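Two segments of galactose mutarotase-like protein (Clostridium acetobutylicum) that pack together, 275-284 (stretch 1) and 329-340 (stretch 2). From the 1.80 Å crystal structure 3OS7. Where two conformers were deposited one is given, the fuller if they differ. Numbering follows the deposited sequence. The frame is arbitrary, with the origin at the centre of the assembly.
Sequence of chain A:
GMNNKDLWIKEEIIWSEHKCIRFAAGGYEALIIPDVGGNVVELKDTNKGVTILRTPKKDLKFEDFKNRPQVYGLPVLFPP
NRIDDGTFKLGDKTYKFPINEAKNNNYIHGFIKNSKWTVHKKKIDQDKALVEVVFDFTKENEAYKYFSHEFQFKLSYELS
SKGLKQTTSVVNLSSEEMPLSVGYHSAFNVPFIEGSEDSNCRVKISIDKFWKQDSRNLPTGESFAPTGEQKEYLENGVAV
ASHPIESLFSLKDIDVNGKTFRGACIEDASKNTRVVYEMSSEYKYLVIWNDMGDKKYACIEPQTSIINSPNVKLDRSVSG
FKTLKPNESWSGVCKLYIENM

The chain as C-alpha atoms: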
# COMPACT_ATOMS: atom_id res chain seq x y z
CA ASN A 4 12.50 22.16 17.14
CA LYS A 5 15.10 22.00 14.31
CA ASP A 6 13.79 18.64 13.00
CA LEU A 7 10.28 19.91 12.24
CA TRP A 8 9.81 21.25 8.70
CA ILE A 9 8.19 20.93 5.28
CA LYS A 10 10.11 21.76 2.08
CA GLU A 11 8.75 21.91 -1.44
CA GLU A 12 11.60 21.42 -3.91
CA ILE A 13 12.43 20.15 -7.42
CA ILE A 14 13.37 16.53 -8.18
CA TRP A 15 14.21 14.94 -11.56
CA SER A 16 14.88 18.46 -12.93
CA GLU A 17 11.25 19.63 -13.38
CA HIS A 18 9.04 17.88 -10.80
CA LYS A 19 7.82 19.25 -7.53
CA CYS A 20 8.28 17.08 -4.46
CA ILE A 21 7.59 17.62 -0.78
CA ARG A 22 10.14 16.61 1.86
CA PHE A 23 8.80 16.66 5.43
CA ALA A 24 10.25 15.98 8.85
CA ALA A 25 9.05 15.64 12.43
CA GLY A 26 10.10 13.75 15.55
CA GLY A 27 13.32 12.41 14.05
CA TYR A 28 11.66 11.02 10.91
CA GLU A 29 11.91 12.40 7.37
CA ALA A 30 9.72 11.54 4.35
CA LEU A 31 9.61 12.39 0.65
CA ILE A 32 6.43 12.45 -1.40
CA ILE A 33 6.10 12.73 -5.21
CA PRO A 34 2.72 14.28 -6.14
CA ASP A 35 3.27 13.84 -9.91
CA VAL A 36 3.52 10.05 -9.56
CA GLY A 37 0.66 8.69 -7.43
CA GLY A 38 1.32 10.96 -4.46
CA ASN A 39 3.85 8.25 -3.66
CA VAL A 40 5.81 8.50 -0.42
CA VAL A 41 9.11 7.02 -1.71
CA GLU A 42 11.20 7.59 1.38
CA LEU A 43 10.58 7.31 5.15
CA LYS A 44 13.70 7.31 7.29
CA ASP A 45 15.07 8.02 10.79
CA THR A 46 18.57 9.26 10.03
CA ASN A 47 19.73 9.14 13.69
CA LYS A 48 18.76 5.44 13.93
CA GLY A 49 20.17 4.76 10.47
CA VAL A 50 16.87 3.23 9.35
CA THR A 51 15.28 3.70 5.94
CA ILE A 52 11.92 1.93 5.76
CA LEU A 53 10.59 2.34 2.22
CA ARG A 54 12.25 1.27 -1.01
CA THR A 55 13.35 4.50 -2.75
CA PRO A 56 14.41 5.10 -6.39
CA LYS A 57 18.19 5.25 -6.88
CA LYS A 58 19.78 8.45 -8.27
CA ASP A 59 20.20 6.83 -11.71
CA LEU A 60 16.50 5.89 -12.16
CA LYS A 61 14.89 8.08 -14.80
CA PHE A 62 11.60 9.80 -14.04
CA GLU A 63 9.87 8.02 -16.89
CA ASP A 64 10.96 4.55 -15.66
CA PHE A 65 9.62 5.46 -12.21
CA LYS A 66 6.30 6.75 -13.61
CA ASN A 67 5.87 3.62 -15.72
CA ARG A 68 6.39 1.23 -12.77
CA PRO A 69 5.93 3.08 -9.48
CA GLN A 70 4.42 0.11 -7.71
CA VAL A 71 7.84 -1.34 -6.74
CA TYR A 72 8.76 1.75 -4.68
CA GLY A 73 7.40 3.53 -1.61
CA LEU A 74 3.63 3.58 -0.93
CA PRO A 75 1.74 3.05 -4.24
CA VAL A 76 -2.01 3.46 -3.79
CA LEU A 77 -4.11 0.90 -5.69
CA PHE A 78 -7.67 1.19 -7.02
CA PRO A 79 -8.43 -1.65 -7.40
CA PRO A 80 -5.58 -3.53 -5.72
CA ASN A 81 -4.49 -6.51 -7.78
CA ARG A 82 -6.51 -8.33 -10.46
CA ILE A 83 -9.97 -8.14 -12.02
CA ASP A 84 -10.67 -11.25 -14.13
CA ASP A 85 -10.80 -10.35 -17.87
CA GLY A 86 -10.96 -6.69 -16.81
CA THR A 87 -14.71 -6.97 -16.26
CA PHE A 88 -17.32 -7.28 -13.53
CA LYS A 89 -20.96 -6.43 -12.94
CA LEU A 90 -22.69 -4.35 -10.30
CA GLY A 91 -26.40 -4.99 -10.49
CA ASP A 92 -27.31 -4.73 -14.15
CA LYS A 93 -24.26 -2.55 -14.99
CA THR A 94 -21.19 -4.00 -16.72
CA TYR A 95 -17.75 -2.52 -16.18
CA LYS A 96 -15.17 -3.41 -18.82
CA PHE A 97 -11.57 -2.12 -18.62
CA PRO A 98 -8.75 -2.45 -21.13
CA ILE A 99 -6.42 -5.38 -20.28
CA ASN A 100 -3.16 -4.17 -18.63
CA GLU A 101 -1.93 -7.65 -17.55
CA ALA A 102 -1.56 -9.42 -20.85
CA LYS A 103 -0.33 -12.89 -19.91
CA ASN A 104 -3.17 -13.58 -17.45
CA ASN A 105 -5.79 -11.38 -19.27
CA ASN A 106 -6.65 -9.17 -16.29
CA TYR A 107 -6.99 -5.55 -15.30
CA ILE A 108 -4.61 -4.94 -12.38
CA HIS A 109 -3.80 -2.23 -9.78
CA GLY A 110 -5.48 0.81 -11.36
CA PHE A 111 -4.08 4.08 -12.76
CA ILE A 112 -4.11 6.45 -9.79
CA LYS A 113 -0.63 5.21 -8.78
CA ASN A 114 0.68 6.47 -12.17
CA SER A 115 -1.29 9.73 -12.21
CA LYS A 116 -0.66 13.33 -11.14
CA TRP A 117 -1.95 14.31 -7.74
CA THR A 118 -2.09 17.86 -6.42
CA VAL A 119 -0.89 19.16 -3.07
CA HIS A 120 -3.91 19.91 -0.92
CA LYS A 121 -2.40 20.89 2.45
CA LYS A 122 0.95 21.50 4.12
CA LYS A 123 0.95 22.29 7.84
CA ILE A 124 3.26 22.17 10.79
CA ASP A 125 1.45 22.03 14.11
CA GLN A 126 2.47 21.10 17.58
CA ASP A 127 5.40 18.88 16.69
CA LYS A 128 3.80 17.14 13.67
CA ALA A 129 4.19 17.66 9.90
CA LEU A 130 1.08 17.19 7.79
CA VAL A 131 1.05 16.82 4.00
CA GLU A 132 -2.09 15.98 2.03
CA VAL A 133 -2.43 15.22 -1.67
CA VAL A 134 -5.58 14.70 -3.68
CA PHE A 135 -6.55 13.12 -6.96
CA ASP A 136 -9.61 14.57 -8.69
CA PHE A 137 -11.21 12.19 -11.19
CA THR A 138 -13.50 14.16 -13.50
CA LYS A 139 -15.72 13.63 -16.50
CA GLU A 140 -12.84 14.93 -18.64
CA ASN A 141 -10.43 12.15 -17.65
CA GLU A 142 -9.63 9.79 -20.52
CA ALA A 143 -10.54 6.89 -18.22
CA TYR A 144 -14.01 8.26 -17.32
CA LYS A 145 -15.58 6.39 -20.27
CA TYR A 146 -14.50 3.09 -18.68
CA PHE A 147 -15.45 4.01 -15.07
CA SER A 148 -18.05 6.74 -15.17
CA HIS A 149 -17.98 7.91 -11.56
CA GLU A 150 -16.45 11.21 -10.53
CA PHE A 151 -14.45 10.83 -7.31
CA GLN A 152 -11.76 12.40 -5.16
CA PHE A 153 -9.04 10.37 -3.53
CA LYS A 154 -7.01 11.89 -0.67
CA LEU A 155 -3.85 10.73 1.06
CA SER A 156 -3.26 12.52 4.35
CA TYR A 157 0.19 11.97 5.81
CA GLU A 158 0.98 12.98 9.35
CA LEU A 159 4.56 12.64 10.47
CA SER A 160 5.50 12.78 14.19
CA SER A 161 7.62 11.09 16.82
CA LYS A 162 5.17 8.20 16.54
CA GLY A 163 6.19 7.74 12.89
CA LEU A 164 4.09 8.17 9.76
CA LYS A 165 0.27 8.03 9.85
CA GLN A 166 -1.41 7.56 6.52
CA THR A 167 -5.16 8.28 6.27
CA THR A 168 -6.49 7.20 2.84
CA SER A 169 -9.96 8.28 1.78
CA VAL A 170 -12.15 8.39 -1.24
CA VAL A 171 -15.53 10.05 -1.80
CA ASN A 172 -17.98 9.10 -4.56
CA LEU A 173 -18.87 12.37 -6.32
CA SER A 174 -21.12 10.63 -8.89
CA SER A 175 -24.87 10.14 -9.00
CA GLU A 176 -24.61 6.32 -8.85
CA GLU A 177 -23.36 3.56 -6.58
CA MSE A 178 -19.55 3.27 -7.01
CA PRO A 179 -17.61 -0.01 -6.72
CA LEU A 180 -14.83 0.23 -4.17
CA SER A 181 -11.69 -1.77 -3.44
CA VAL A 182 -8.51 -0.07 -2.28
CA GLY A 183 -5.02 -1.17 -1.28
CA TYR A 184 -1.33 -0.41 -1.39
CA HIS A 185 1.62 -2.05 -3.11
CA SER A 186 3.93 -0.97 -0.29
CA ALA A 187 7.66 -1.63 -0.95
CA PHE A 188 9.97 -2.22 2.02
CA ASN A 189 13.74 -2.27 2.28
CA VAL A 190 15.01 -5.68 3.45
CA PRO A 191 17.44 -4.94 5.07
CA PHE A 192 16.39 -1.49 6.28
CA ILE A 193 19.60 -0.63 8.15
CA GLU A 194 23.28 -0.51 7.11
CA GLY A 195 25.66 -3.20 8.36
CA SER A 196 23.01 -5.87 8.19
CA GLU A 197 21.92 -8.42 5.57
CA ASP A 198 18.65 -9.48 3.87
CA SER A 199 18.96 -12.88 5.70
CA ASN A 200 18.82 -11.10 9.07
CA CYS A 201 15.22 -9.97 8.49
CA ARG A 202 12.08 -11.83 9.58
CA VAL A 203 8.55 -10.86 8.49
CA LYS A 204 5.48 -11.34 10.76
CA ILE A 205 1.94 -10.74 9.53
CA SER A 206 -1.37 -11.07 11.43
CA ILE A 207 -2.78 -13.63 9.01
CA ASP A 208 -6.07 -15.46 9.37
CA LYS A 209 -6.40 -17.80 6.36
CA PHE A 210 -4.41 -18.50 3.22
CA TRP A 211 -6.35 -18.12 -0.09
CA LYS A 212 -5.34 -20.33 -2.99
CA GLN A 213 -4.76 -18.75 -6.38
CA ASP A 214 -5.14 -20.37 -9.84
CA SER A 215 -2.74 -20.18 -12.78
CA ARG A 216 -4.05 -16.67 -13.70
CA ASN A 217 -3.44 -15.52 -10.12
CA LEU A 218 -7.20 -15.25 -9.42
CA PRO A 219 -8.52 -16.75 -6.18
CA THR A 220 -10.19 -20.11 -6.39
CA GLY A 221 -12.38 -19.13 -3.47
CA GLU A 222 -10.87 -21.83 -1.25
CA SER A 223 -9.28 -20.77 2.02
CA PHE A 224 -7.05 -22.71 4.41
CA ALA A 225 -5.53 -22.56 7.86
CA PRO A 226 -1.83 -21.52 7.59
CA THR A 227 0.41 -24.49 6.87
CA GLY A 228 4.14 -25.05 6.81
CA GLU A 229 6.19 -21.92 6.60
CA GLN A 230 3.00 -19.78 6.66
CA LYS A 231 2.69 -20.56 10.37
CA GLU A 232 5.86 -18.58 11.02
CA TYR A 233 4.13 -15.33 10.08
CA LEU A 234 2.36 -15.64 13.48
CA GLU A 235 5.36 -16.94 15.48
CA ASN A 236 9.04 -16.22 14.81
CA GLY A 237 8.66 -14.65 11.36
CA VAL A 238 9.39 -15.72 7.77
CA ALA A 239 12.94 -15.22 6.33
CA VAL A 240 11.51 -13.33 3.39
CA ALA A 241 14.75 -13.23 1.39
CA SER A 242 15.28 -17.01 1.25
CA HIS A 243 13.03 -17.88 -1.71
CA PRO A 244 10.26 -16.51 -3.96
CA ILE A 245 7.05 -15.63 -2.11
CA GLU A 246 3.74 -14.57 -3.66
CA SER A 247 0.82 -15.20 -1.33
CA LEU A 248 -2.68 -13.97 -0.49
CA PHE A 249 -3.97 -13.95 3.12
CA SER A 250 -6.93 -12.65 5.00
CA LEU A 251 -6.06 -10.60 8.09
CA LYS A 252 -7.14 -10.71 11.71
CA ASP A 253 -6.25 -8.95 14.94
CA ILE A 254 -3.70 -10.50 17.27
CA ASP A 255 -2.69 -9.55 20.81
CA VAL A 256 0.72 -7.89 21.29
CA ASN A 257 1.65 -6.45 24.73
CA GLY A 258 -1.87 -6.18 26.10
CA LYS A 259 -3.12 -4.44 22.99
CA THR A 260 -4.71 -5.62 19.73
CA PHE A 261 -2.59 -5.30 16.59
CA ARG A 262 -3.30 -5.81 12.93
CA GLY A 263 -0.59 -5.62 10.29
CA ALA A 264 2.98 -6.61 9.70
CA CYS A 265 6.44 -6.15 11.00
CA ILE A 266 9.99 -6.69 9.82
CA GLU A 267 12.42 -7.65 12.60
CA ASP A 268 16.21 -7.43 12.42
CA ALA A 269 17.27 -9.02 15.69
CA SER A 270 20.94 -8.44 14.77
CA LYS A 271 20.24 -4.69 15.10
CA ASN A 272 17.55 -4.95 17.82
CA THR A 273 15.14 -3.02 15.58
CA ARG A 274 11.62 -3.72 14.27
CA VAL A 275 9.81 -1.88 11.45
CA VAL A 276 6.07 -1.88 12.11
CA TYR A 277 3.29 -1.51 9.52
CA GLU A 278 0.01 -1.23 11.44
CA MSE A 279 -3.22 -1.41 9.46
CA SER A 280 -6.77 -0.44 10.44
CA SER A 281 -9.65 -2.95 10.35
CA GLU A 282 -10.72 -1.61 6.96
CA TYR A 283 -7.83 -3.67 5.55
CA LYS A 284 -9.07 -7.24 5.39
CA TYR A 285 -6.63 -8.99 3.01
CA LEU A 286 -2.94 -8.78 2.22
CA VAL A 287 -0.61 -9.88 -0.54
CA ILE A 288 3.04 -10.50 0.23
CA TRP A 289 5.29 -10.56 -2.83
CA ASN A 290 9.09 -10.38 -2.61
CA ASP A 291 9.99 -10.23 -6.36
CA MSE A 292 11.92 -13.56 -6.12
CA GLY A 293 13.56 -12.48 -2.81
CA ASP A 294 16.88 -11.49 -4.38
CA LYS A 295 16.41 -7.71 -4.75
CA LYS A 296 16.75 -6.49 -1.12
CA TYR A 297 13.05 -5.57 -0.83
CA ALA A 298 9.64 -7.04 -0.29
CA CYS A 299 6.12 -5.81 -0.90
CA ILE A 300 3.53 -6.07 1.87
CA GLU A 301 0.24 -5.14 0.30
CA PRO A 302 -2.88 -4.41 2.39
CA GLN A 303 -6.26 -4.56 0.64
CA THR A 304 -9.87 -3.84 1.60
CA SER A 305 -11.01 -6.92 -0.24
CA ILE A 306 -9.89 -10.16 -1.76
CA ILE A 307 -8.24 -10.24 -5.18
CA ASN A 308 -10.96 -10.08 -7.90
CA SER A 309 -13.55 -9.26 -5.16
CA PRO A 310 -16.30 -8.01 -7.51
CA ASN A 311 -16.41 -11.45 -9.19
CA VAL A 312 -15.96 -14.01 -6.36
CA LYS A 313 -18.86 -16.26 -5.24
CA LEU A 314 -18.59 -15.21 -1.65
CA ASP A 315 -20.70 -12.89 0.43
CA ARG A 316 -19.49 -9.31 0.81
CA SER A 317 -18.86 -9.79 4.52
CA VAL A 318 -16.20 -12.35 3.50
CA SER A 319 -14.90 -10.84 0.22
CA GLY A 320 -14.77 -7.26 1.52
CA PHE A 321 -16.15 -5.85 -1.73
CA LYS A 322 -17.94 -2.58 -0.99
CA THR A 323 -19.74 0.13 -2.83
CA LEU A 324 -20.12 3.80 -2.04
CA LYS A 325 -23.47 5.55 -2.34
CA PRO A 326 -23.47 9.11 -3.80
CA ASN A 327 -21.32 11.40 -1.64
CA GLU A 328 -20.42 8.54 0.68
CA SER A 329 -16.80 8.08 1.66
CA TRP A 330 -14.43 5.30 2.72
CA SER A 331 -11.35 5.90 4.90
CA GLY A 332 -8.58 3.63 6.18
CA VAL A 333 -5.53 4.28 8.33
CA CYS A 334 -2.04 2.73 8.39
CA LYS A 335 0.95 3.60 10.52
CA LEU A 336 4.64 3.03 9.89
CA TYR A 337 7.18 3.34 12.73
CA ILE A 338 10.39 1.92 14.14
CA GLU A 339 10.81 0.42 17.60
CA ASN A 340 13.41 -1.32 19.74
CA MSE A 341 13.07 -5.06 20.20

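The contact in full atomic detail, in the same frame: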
# COMPACT_ATOMS: atom_id res chain seq x y z
N VAL A 275 10.64 -2.79 12.23
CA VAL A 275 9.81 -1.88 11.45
C VAL A 275 8.38 -2.38 11.52
O VAL A 275 8.13 -3.56 11.32
CB VAL A 275 10.26 -1.78 9.97
CG1 VAL A 275 9.20 -1.06 9.14
CG2 VAL A 275 11.64 -1.04 9.89
N VAL A 276 7.47 -1.49 11.91
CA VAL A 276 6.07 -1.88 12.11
C VAL A 276 5.16 -1.19 11.09
O VAL A 276 5.24 0.03 10.89
CB VAL A 276 5.59 -1.52 13.54
CG1 VAL A 276 4.14 -1.97 13.73
CG2 VAL A 276 6.49 -2.13 14.62
N TYR A 277 4.28 -1.98 10.49
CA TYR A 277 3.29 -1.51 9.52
C TYR A 277 1.92 -1.91 10.06
O TYR A 277 1.44 -3.02 9.84
CB TYR A 277 3.56 -2.16 8.17
CG TYR A 277 2.77 -1.68 6.96
CD1 TYR A 277 2.10 -0.47 6.94
CD2 TYR A 277 2.75 -2.46 5.78
CE1 TYR A 277 1.46 -0.03 5.78
CE2 TYR A 277 2.08 -2.03 4.66
CZ TYR A 277 1.43 -0.84 4.66
OH TYR A 277 0.79 -0.40 3.50
N GLU A 278 1.30 -1.00 10.80
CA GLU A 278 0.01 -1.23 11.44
C GLU A 278 -1.12 -0.79 10.51
O GLU A 278 -1.08 0.28 9.91
CB GLU A 278 -0.04 -0.47 12.77
CG GLU A 278 -1.25 -0.74 13.62
CD GLU A 278 -1.13 -0.21 15.07
OE1 GLU A 278 -0.12 0.44 15.44
OE2 GLU A 278 -2.08 -0.49 15.83
N MSE A 279 -2.13 -1.63 10.40
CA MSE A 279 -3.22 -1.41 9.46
C MSE A 279 -4.54 -1.41 10.21
O MSE A 279 -4.77 -2.27 11.07
CB MSE A 279 -3.26 -2.54 8.44
CG MSE A 279 -1.99 -2.78 7.74
SE MSE A 279 -1.87 -4.54 6.95
CE MSE A 279 -0.01 -4.40 6.59
N SER A 280 -5.42 -0.49 9.85
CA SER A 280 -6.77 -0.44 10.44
C SER A 280 -7.62 -1.61 9.94
O SER A 280 -7.29 -2.28 8.93
CB SER A 280 -7.46 0.89 10.15
OG SER A 280 -7.83 1.00 8.78
N SER A 281 -8.73 -1.85 10.64
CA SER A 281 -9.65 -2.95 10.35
C SER A 281 -10.28 -2.89 8.98
O SER A 281 -10.85 -3.89 8.50
CB SER A 281 -10.79 -2.97 11.39
OG SER A 281 -10.31 -3.19 12.68
N GLU A 282 -10.23 -1.73 8.33
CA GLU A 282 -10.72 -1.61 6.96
C GLU A 282 -9.92 -2.48 6.00
O GLU A 282 -10.42 -2.85 4.92
CB GLU A 282 -10.68 -0.15 6.48
CG GLU A 282 -11.82 0.72 7.05
CD GLU A 282 -11.57 1.21 8.46
OE1 GLU A 282 -10.42 1.15 8.95
OE2 GLU A 282 -12.53 1.66 9.10
N TYR A 283 -8.68 -2.81 6.39
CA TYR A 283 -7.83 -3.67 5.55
C TYR A 283 -8.03 -5.12 5.98
O TYR A 283 -7.73 -5.50 7.11
CB TYR A 283 -6.38 -3.23 5.63
CG TYR A 283 -6.18 -1.86 5.07
CD1 TYR A 283 -6.23 -1.64 3.70
CD2 TYR A 283 -5.99 -0.77 5.90
CE1 TYR A 283 -6.08 -0.34 3.17
CE2 TYR A 283 -5.85 0.54 5.38
CZ TYR A 283 -5.87 0.73 4.01
OH TYR A 283 -5.70 2.01 3.49
N LYS A 284 -8.61 -5.91 5.08
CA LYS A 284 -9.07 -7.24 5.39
C LYS A 284 -8.25 -8.38 4.76
O LYS A 284 -8.36 -9.54 5.17
CB LYS A 284 -10.52 -7.34 4.98
CG LYS A 284 -11.37 -6.28 5.76
CD LYS A 284 -12.82 -6.36 5.56
CE LYS A 284 -13.52 -5.13 6.25
NZ LYS A 284 -13.22 -5.01 7.73
N SER A 329 -18.24 8.28 1.68
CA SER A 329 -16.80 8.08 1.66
C SER A 329 -16.36 6.81 2.37
O SER A 329 -17.11 6.23 3.16
CB SER A 329 -16.08 9.30 2.28
OG SER A 329 -16.25 9.35 3.69
N TRP A 330 -15.14 6.39 2.05
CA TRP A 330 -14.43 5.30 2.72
C TRP A 330 -13.11 5.90 3.21
O TRP A 330 -12.52 6.75 2.52
CB TRP A 330 -14.14 4.15 1.73
CG TRP A 330 -13.17 3.08 2.31
CD1 TRP A 330 -13.52 1.92 2.94
CD2 TRP A 330 -11.74 3.11 2.29
NE1 TRP A 330 -12.39 1.24 3.31
CE2 TRP A 330 -11.29 1.95 2.93
CE3 TRP A 330 -10.80 4.00 1.76
CZ2 TRP A 330 -9.94 1.67 3.09
CZ3 TRP A 330 -9.47 3.72 1.92
CH2 TRP A 330 -9.05 2.58 2.58
N SER A 331 -12.66 5.50 4.39
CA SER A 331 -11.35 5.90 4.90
C SER A 331 -10.66 4.73 5.62
O SER A 331 -11.32 3.96 6.34
CB SER A 331 -11.47 7.09 5.85
OG SER A 331 -10.22 7.46 6.41
N GLY A 332 -9.36 4.61 5.45
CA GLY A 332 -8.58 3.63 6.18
C GLY A 332 -7.30 4.27 6.67
O GLY A 332 -6.83 5.25 6.06
N VAL A 333 -6.75 3.75 7.76
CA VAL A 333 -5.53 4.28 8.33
C VAL A 333 -4.45 3.22 8.48
O VAL A 333 -4.73 2.11 8.98
CB VAL A 333 -5.81 4.85 9.73
CG1 VAL A 333 -4.57 5.41 10.36
CG2 VAL A 333 -6.93 5.88 9.66
N CYS A 334 -3.22 3.56 8.10
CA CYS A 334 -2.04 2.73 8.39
C CYS A 334 -1.00 3.58 9.08
O CYS A 334 -1.03 4.82 8.96
CB CYS A 334 -1.45 2.13 7.13
SG CYS A 334 -2.53 0.96 6.29
N LYS A 335 -0.13 2.93 9.84
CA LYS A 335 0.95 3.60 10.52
C LYS A 335 2.25 2.87 10.26
O LYS A 335 2.27 1.65 10.21
CB LYS A 335 0.68 3.66 12.03
CG LYS A 335 -0.50 4.51 12.39
CD LYS A 335 -0.80 4.46 13.88
CE LYS A 335 -2.07 5.23 14.22
NZ LYS A 335 -2.36 5.21 15.68
N LEU A 336 3.32 3.62 10.06
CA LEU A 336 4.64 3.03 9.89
C LEU A 336 5.56 3.68 10.93
O LEU A 336 5.63 4.89 11.03
CB LEU A 336 5.16 3.34 8.49
CG LEU A 336 4.63 2.52 7.35
CD1 LEU A 336 5.10 3.14 6.01
CD2 LEU A 336 5.13 1.08 7.47
N TYR A 337 6.27 2.85 11.69
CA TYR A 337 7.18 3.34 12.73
C TYR A 337 8.26 2.32 13.02
O TYR A 337 8.17 1.16 12.60
CB TYR A 337 6.43 3.68 14.03
CG TYR A 337 5.43 2.66 14.55
CD1 TYR A 337 4.14 2.63 14.07
CD2 TYR A 337 5.77 1.78 15.60
CE1 TYR A 337 3.21 1.72 14.55
CE2 TYR A 337 4.85 0.89 16.10
CZ TYR A 337 3.57 0.85 15.57
OH TYR A 337 2.60 -0.02 16.04
N ILE A 338 9.25 2.75 13.77
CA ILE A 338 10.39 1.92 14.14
C ILE A 338 10.38 1.78 15.66
O ILE A 338 10.07 2.73 16.39
CB ILE A 338 11.73 2.62 13.73
CG1 ILE A 338 11.72 2.97 12.25
CG2 ILE A 338 12.96 1.74 14.10
CD1 ILE A 338 12.72 4.09 11.85
N GLU A 339 10.71 0.59 16.15
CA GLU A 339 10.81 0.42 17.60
C GLU A 339 11.93 -0.53 17.96
O GLU A 339 12.42 -1.30 17.11
CB GLU A 339 9.45 -0.00 18.20
CG GLU A 339 8.96 -1.31 17.72
CD GLU A 339 7.58 -1.72 18.24
OE1 GLU A 339 6.74 -0.87 18.60
OE2 GLU A 339 7.34 -2.95 18.24
N ASN A 340 12.38 -0.42 19.21
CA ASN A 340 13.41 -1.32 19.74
C ASN A 340 12.79 -2.66 20.01
O ASN A 340 11.62 -2.72 20.35
CB ASN A 340 13.98 -0.78 21.06
CG ASN A 340 14.73 0.50 20.87
OD1 ASN A 340 15.21 0.80 19.78
ND2 ASN A 340 14.81 1.30 21.94
O HOH W 1 -12.82 -1.67 4.15
O HOH W 2 -4.28 3.97 4.77

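Strand 275-279 runs antiparallel to strand 329-340, their directions 168° apart, and in the turn that follows, Ser 280, Glu 282 and Tyr 283 pack against the early part of the second strand; together the two stretches bury 851 Å². Val 275 lies opposite Ile 338 in a non-hydrogen-bonded pair. Val 276 and Tyr 337 form a hydrogen-bonded pair: Val 276 N donates to Tyr 337 O at 2.8 Å, nearly linear at 171°, and Tyr 337 N returns a bond to Val 276 O at 3.1 Å. On this face of the sheet the Tyr 337 side chain (chi1 p) lies across Val 276, whose CB stands over one ring face, 3.8 Å from the centroid, in a CH-pi contact. Val 276 O also receives a CA-H...O contact from Leu 336 CA at 3.2 Å.

Tyr 277 points to the other face, shared with Leu 336, Met 279 and Cys 334. Its CD1 touches Leu 336 CD2 at 3.4 Å and its CE1 reaches Cys 334 CB at 3.9 Å, so one side of the ring, CD1 and CE1, meets both Leu 336 and Cys 334. Glu 278 pairs with Lys 335 through Glu 278 N to Lys 335 O (2.9 Å) and Lys 335 N to Glu 278 O (2.8 Å). Its extended side chain (chi1 and chi2 both t) carries OE1 to the edge of the Tyr 337 ring, where Tyr 337 OH donates to Glu 278 OE1 at 2.8 Å. Met 279, a selenomethionine, meets Cys 334 at the closest CA-CA approach of the register, 4.4 Å, with its CG 4.0 Å from Cys 334 SG.

Past the strand, Ser 280 N still donates to Val 333 O (2.8 Å), while Val 333 N bonds to the side-chain Ser 280 OG (3.1 Å). That hydroxyl in turn donates to Glu 282 OE1 at 2.6 Å, linking the second strand to the type I turn from Ser 280 to Tyr 283. Ser 281 points away and makes no contact. Glu 282 CG packs 3.4 Å from Ser 331 O, and a water bridges Glu 282 O and Trp 330 NE1.

Tyr 283 presents its ring face to the edge of Trp 330, planes at 84°, and its CE2 lies 3.5 Å from Cys 334 SG. Gly 332 leaves room here: an ideal CB would fall 3.1 Å from Tyr 283 CE2 and 2.9 Å from Trp 330 CH2. Lys 284 does not reach the second strand.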